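Local coordinates for protein LupI (Flavobacterium sp. YS-80-122, PDB 6IY4) that probably inhibits metalloendopeptidases, as a small beta-rich periplasmic protein of the Inh family of bacterial protease inhibitors, at residues Q66-Y78 with S81-A93. Residues are numbered along the deposited sequence; the frame is centred on the assembly and turned at random.
Sequences QSLFLELREAGRY and SVEGSKTLVMQRA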
loop_
_atom_site.group_PDB
_atom_site.type_symbol
_atom_site.label_atom_id
_atom_site.label_comp_id
_atom_site.label_asym_id
_atom_site.label_seq_id
_atom_site.Cartn_x
_atom_site.Cartn_y
_atom_site.Cartn_z
ATOM N N GLN A 66 -6.146 10.428 4.008
ATOM C CA GLN A 66 -5.071 9.761 3.254
ATOM C C GLN A 66 -4.033 9.237 4.240
ATOM O O GLN A 66 -3.451 10.004 5.018
ATOM C CB GLN A 66 -4.471 10.729 2.233
ATOM C CG GLN A 66 -3.309 10.168 1.421
ATOM C CD GLN A 66 -2.958 11.087 0.276
ATOM O OE1 GLN A 66 -1.796 11.279 -0.089
ATOM N NE2 GLN A 66 -3.991 11.638 -0.310
ATOM N N SER A 67 -3.752 7.940 4.156
ATOM C CA SER A 67 -2.568 7.341 4.803
ATOM C C SER A 67 -1.354 7.450 3.867
ATOM O O SER A 67 -0.224 7.773 4.333
ATOM C CB SER A 67 -2.835 5.909 5.220
ATOM O OG SER A 67 -1.593 5.305 5.505
ATOM N N LEU A 68 -1.555 7.224 2.560
ATOM C CA LEU A 68 -0.448 7.384 1.586
ATOM C C LEU A 68 -1.041 7.332 0.185
ATOM O O LEU A 68 -1.960 6.546 -0.070
ATOM C CB LEU A 68 0.582 6.277 1.761
ATOM C CG LEU A 68 1.904 6.486 1.038
ATOM C CD1 LEU A 68 2.662 7.644 1.639
ATOM C CD2 LEU A 68 2.744 5.211 1.063
ATOM N N PHE A 69 -0.455 8.081 -0.717
ATOM C CA PHE A 69 -0.650 7.950 -2.167
ATOM C C PHE A 69 0.612 7.314 -2.727
ATOM O O PHE A 69 1.719 7.830 -2.468
ATOM C CB PHE A 69 -0.908 9.292 -2.847
ATOM C CG PHE A 69 -0.952 9.141 -4.348
ATOM C CD1 PHE A 69 -2.027 8.522 -4.966
ATOM C CD2 PHE A 69 0.098 9.572 -5.122
ATOM C CE1 PHE A 69 -2.068 8.369 -6.333
ATOM C CE2 PHE A 69 0.060 9.411 -6.491
ATOM C CZ PHE A 69 -1.013 8.815 -7.083
ATOM N N LEU A 70 0.451 6.259 -3.518
ATOM C CA LEU A 70 1.596 5.618 -4.214
ATOM C C LEU A 70 1.395 5.734 -5.721
ATOM O O LEU A 70 0.294 5.488 -6.209
ATOM C CB LEU A 70 1.722 4.144 -3.840
ATOM C CG LEU A 70 1.823 3.846 -2.341
ATOM C CD1 LEU A 70 0.482 3.577 -1.659
ATOM C CD2 LEU A 70 2.759 2.665 -2.088
ATOM N N GLU A 71 2.466 6.045 -6.406
ATOM C CA GLU A 71 2.454 6.111 -7.886
ATOM C C GLU A 71 2.619 4.703 -8.456
ATOM O O GLU A 71 3.465 3.949 -7.992
ATOM C CB GLU A 71 3.578 7.058 -8.283
ATOM C CG GLU A 71 3.733 7.346 -9.746
ATOM C CD GLU A 71 4.756 8.458 -9.972
ATOM O OE1 GLU A 71 5.570 8.737 -9.041
ATOM O OE2 GLU A 71 4.722 9.068 -11.071
ATOM N N LEU A 72 1.901 4.418 -9.530
ATOM C CA LEU A 72 2.057 3.198 -10.340
ATOM C C LEU A 72 3.360 3.329 -11.094
ATOM O O LEU A 72 3.546 4.393 -11.764
ATOM C CB LEU A 72 0.875 3.115 -11.296
ATOM C CG LEU A 72 0.818 1.882 -12.176
ATOM C CD1 LEU A 72 0.880 0.598 -11.397
ATOM C CD2 LEU A 72 -0.448 1.972 -13.011
ATOM N N ARG A 73 4.249 2.345 -10.966
ATOM C CA ARG A 73 5.571 2.434 -11.641
ATOM C C ARG A 73 5.585 1.556 -12.887
ATOM O O ARG A 73 6.139 1.956 -13.891
ATOM C CB ARG A 73 6.696 2.127 -10.655
ATOM C CG ARG A 73 6.819 3.161 -9.545
ATOM C CD ARG A 73 7.989 4.140 -9.638
ATOM N NE ARG A 73 8.190 4.640 -10.976
ATOM C CZ ARG A 73 7.467 5.589 -11.542
ATOM N NH1 ARG A 73 6.496 6.175 -10.861
ATOM N NH2 ARG A 73 7.708 5.950 -12.792
ATOM N N GLU A 74 4.986 0.399 -12.817
ATOM C CA GLU A 74 5.033 -0.658 -13.847
ATOM C C GLU A 74 4.097 -1.726 -13.329
ATOM O O GLU A 74 3.669 -1.637 -12.163
ATOM C CB GLU A 74 6.403 -1.297 -14.011
ATOM C CG GLU A 74 6.766 -2.069 -12.780
ATOM C CD GLU A 74 8.128 -2.704 -12.755
ATOM O OE1 GLU A 74 8.890 -2.415 -11.806
ATOM O OE2 GLU A 74 8.393 -3.521 -13.660
ATOM N N ALA A 75 3.788 -2.699 -14.153
ATOM C CA ALA A 75 2.787 -3.713 -13.805
ATOM C C ALA A 75 3.108 -4.306 -12.431
ATOM O O ALA A 75 4.208 -4.809 -12.241
ATOM C CB ALA A 75 2.789 -4.781 -14.870
ATOM N N GLY A 76 2.137 -4.228 -11.520
ATOM C CA GLY A 76 2.267 -4.880 -10.210
ATOM C C GLY A 76 3.259 -4.183 -9.305
ATOM O O GLY A 76 3.776 -4.843 -8.423
ATOM N N ARG A 77 3.518 -2.894 -9.476
ATOM C CA ARG A 77 4.426 -2.169 -8.547
ATOM C C ARG A 77 3.963 -0.732 -8.342
ATOM O O ARG A 77 3.754 -0.018 -9.345
ATOM C CB ARG A 77 5.856 -2.130 -9.096
ATOM C CG ARG A 77 6.864 -1.446 -8.180
ATOM C CD ARG A 77 8.233 -1.401 -8.845
ATOM N NE ARG A 77 9.230 -0.773 -7.994
ATOM C CZ ARG A 77 10.082 -1.416 -7.196
ATOM N NH1 ARG A 77 10.079 -2.733 -7.105
ATOM N NH2 ARG A 77 10.935 -0.725 -6.476
ATOM N N TYR A 78 3.830 -0.337 -7.085
ATOM C CA TYR A 78 3.597 1.074 -6.701
ATOM C C TYR A 78 4.703 1.525 -5.764
ATOM O O TYR A 78 5.264 0.717 -5.041
ATOM C CB TYR A 78 2.266 1.241 -5.981
ATOM C CG TYR A 78 1.029 0.896 -6.749
ATOM C CD1 TYR A 78 0.502 -0.369 -6.673
ATOM C CD2 TYR A 78 0.363 1.851 -7.476
ATOM C CE1 TYR A 78 -0.676 -0.691 -7.327
ATOM C CE2 TYR A 78 -0.789 1.542 -8.160
ATOM C CZ TYR A 78 -1.310 0.263 -8.084
ATOM O OH TYR A 78 -2.443 -0.110 -8.738
ATOM N N SER A 81 6.049 8.142 -1.556
ATOM C CA SER A 81 7.000 8.990 -0.812
ATOM C C SER A 81 6.465 9.135 0.593
ATOM O O SER A 81 5.425 9.776 0.750
ATOM C CB SER A 81 7.141 10.334 -1.433
ATOM O OG SER A 81 7.728 10.237 -2.727
ATOM N N VAL A 82 7.187 8.611 1.559
ATOM C CA VAL A 82 6.774 8.707 2.984
ATOM C C VAL A 82 7.542 9.846 3.662
ATOM O O VAL A 82 8.648 10.097 3.244
ATOM C CB VAL A 82 7.001 7.375 3.699
ATOM C CG1 VAL A 82 6.599 7.487 5.152
ATOM C CG2 VAL A 82 6.223 6.253 3.038
ATOM N N GLU A 83 6.950 10.459 4.696
ATOM C CA GLU A 83 7.622 11.402 5.641
ATOM C C GLU A 83 8.948 10.796 6.114
ATOM O O GLU A 83 9.027 9.568 6.274
ATOM C CB GLU A 83 6.767 11.674 6.883
ATOM C CG GLU A 83 5.375 12.209 6.575
ATOM C CD GLU A 83 4.556 12.607 7.794
ATOM O OE1 GLU A 83 4.704 13.767 8.250
ATOM O OE2 GLU A 83 3.769 11.754 8.282
ATOM N N GLY A 84 9.958 11.636 6.332
ATOM C CA GLY A 84 11.325 11.191 6.653
ATOM C C GLY A 84 12.069 10.756 5.404
ATOM O O GLY A 84 13.038 10.001 5.556
ATOM N N SER A 85 11.624 11.221 4.221
ATOM C CA SER A 85 12.224 10.959 2.878
ATOM C C SER A 85 12.475 9.461 2.654
ATOM O O SER A 85 13.544 9.078 2.132
ATOM C CB SER A 85 13.469 11.768 2.667
ATOM O OG SER A 85 13.238 12.745 1.669
ATOM N N LYS A 86 11.508 8.637 3.026
ATOM C CA LYS A 86 11.555 7.183 2.766
ATOM C C LYS A 86 10.648 6.904 1.553
ATOM O O LYS A 86 9.815 7.777 1.225
ATOM C CB LYS A 86 11.171 6.469 4.063
ATOM C CG LYS A 86 12.161 6.691 5.203
ATOM C CD LYS A 86 13.463 5.935 4.999
ATOM C CE LYS A 86 14.691 6.656 5.519
ATOM N NZ LYS A 86 15.932 6.020 5.009
ATOM N N THR A 87 10.842 5.757 0.895
ATOM C CA THR A 87 9.962 5.254 -0.197
ATOM C C THR A 87 9.365 3.914 0.253
ATOM O O THR A 87 10.121 3.027 0.644
ATOM C CB THR A 87 10.671 5.073 -1.538
ATOM O OG1 THR A 87 11.205 6.367 -1.798
ATOM C CG2 THR A 87 9.738 4.643 -2.647
ATOM N N LEU A 88 8.051 3.822 0.245
ATOM C CA LEU A 88 7.349 2.546 0.507
ATOM C C LEU A 88 7.066 1.941 -0.843
ATOM O O LEU A 88 6.507 2.626 -1.725
ATOM C CB LEU A 88 6.045 2.781 1.261
ATOM C CG LEU A 88 5.260 1.527 1.625
ATOM C CD1 LEU A 88 6.018 0.683 2.612
ATOM C CD2 LEU A 88 3.912 1.891 2.189
ATOM N N VAL A 89 7.512 0.718 -1.000
ATOM C CA VAL A 89 7.344 -0.062 -2.234
ATOM C C VAL A 89 6.268 -1.100 -1.970
ATOM O O VAL A 89 6.261 -1.709 -0.878
ATOM C CB VAL A 89 8.677 -0.744 -2.602
ATOM C CG1 VAL A 89 8.532 -1.579 -3.858
ATOM C CG2 VAL A 89 9.787 0.293 -2.766
ATOM N N MET A 90 5.378 -1.287 -2.933
ATOM C CA MET A 90 4.428 -2.412 -2.862
ATOM C C MET A 90 4.516 -3.123 -4.210
ATOM O O MET A 90 4.499 -2.484 -5.256
ATOM C CB MET A 90 3.015 -1.992 -2.430
ATOM C CG MET A 90 2.281 -1.274 -3.378
ATOM S SD MET A 90 0.691 -0.691 -2.630
ATOM C CE MET A 90 -0.406 -2.076 -2.878
ATOM N N GLN A 91 4.708 -4.419 -4.176
ATOM C CA GLN A 91 4.910 -5.191 -5.416
ATOM C C GLN A 91 4.148 -6.480 -5.257
ATOM O O GLN A 91 4.223 -7.040 -4.182
ATOM C CB GLN A 91 6.345 -5.634 -5.608
ATOM C CG GLN A 91 7.308 -4.539 -5.947
ATOM C CD GLN A 91 8.617 -5.242 -6.210
ATOM O OE1 GLN A 91 9.336 -5.621 -5.281
ATOM N NE2 GLN A 91 8.871 -5.500 -7.488
ATOM N N ARG A 92 3.518 -6.949 -6.311
ATOM C CA ARG A 92 2.864 -8.276 -6.240
ATOM C C ARG A 92 3.937 -9.354 -6.095
ATOM O O ARG A 92 5.024 -9.227 -6.683
ATOM C CB ARG A 92 2.002 -8.524 -7.471
ATOM C CG ARG A 92 0.736 -7.692 -7.538
ATOM C CD ARG A 92 -0.079 -8.049 -8.734
ATOM N NE ARG A 92 -1.349 -7.401 -8.878
ATOM C CZ ARG A 92 -2.493 -7.782 -8.347
ATOM N NH1 ARG A 92 -2.585 -8.784 -7.478
ATOM N NH2 ARG A 92 -3.581 -7.127 -8.675
ATOM N N ALA A 93 3.671 -10.413 -5.350
ATOM C CA ALA A 93 4.732 -11.436 -5.106
ATOM C C ALA A 93 5.959 -10.787 -4.439
ATOM O O ALA A 93 6.995 -10.530 -5.073
ATOM C CB ALA A 93 5.146 -12.106 -6.404
#
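The carbonyl O of Met90 takes the backbone N-H of Tyr78 at 2.9 Å (N-H...O angle 162°), and the CA-H of Arg77 adds a weaker touch to the same oxygen. Met90 N returns the bond to Tyr78 O, making Tyr78 and Met90 an antiparallel hydrogen-bonded pair. One step along, Arg77 and Gln91 form a non-hydrogen-bonded pair, CA to CA 4.4 Å, and Arg92 N closes the next bond on Gly76 O. Gly76 is the third residue of the type II turn from Glu74 to Arg77; its positive phi of 72° suits a residue without a side chain. These bonds join 77-82 to 86-92, the last hairpin of the antiparallel sheet of this Inh-family inhibitor; the turn ties 66-74 to the same central strand. On the buried side, Tyr78 and Met90 run side by side, Tyr78 CB 3.6 Å from Met90 CG. Met90 CG sits between the backbone N and the carbonyl carbon (chi1 72°), and a bend at chi3 completes the flexible thioether's fit: SD lies obliquely beside the Tyr78 ring, 5.0 Å from its centroid, a Met-aromatic contact, and 4.0 Å from Leu70 CD2. Trp10 and Leu57 touch both side chains. Farther along, the two methyls of Leu68 divide between partners, CD2 meeting Leu88 CD2 at 3.7 Å and CD1 approaching Val82 CG2. On the other face of the sheet, with Gln91, Arg77 is extended from CG to NE, its alkyl part alongside Gln91, while Val89 CG1 lies 3.5 Å above one guanidinium face, toward the rim; NE makes a salt bridge to Glu79. With an alanine at Arg77, Glu79 would probably lose this charge partner and Val89 the flat group beside its methyls.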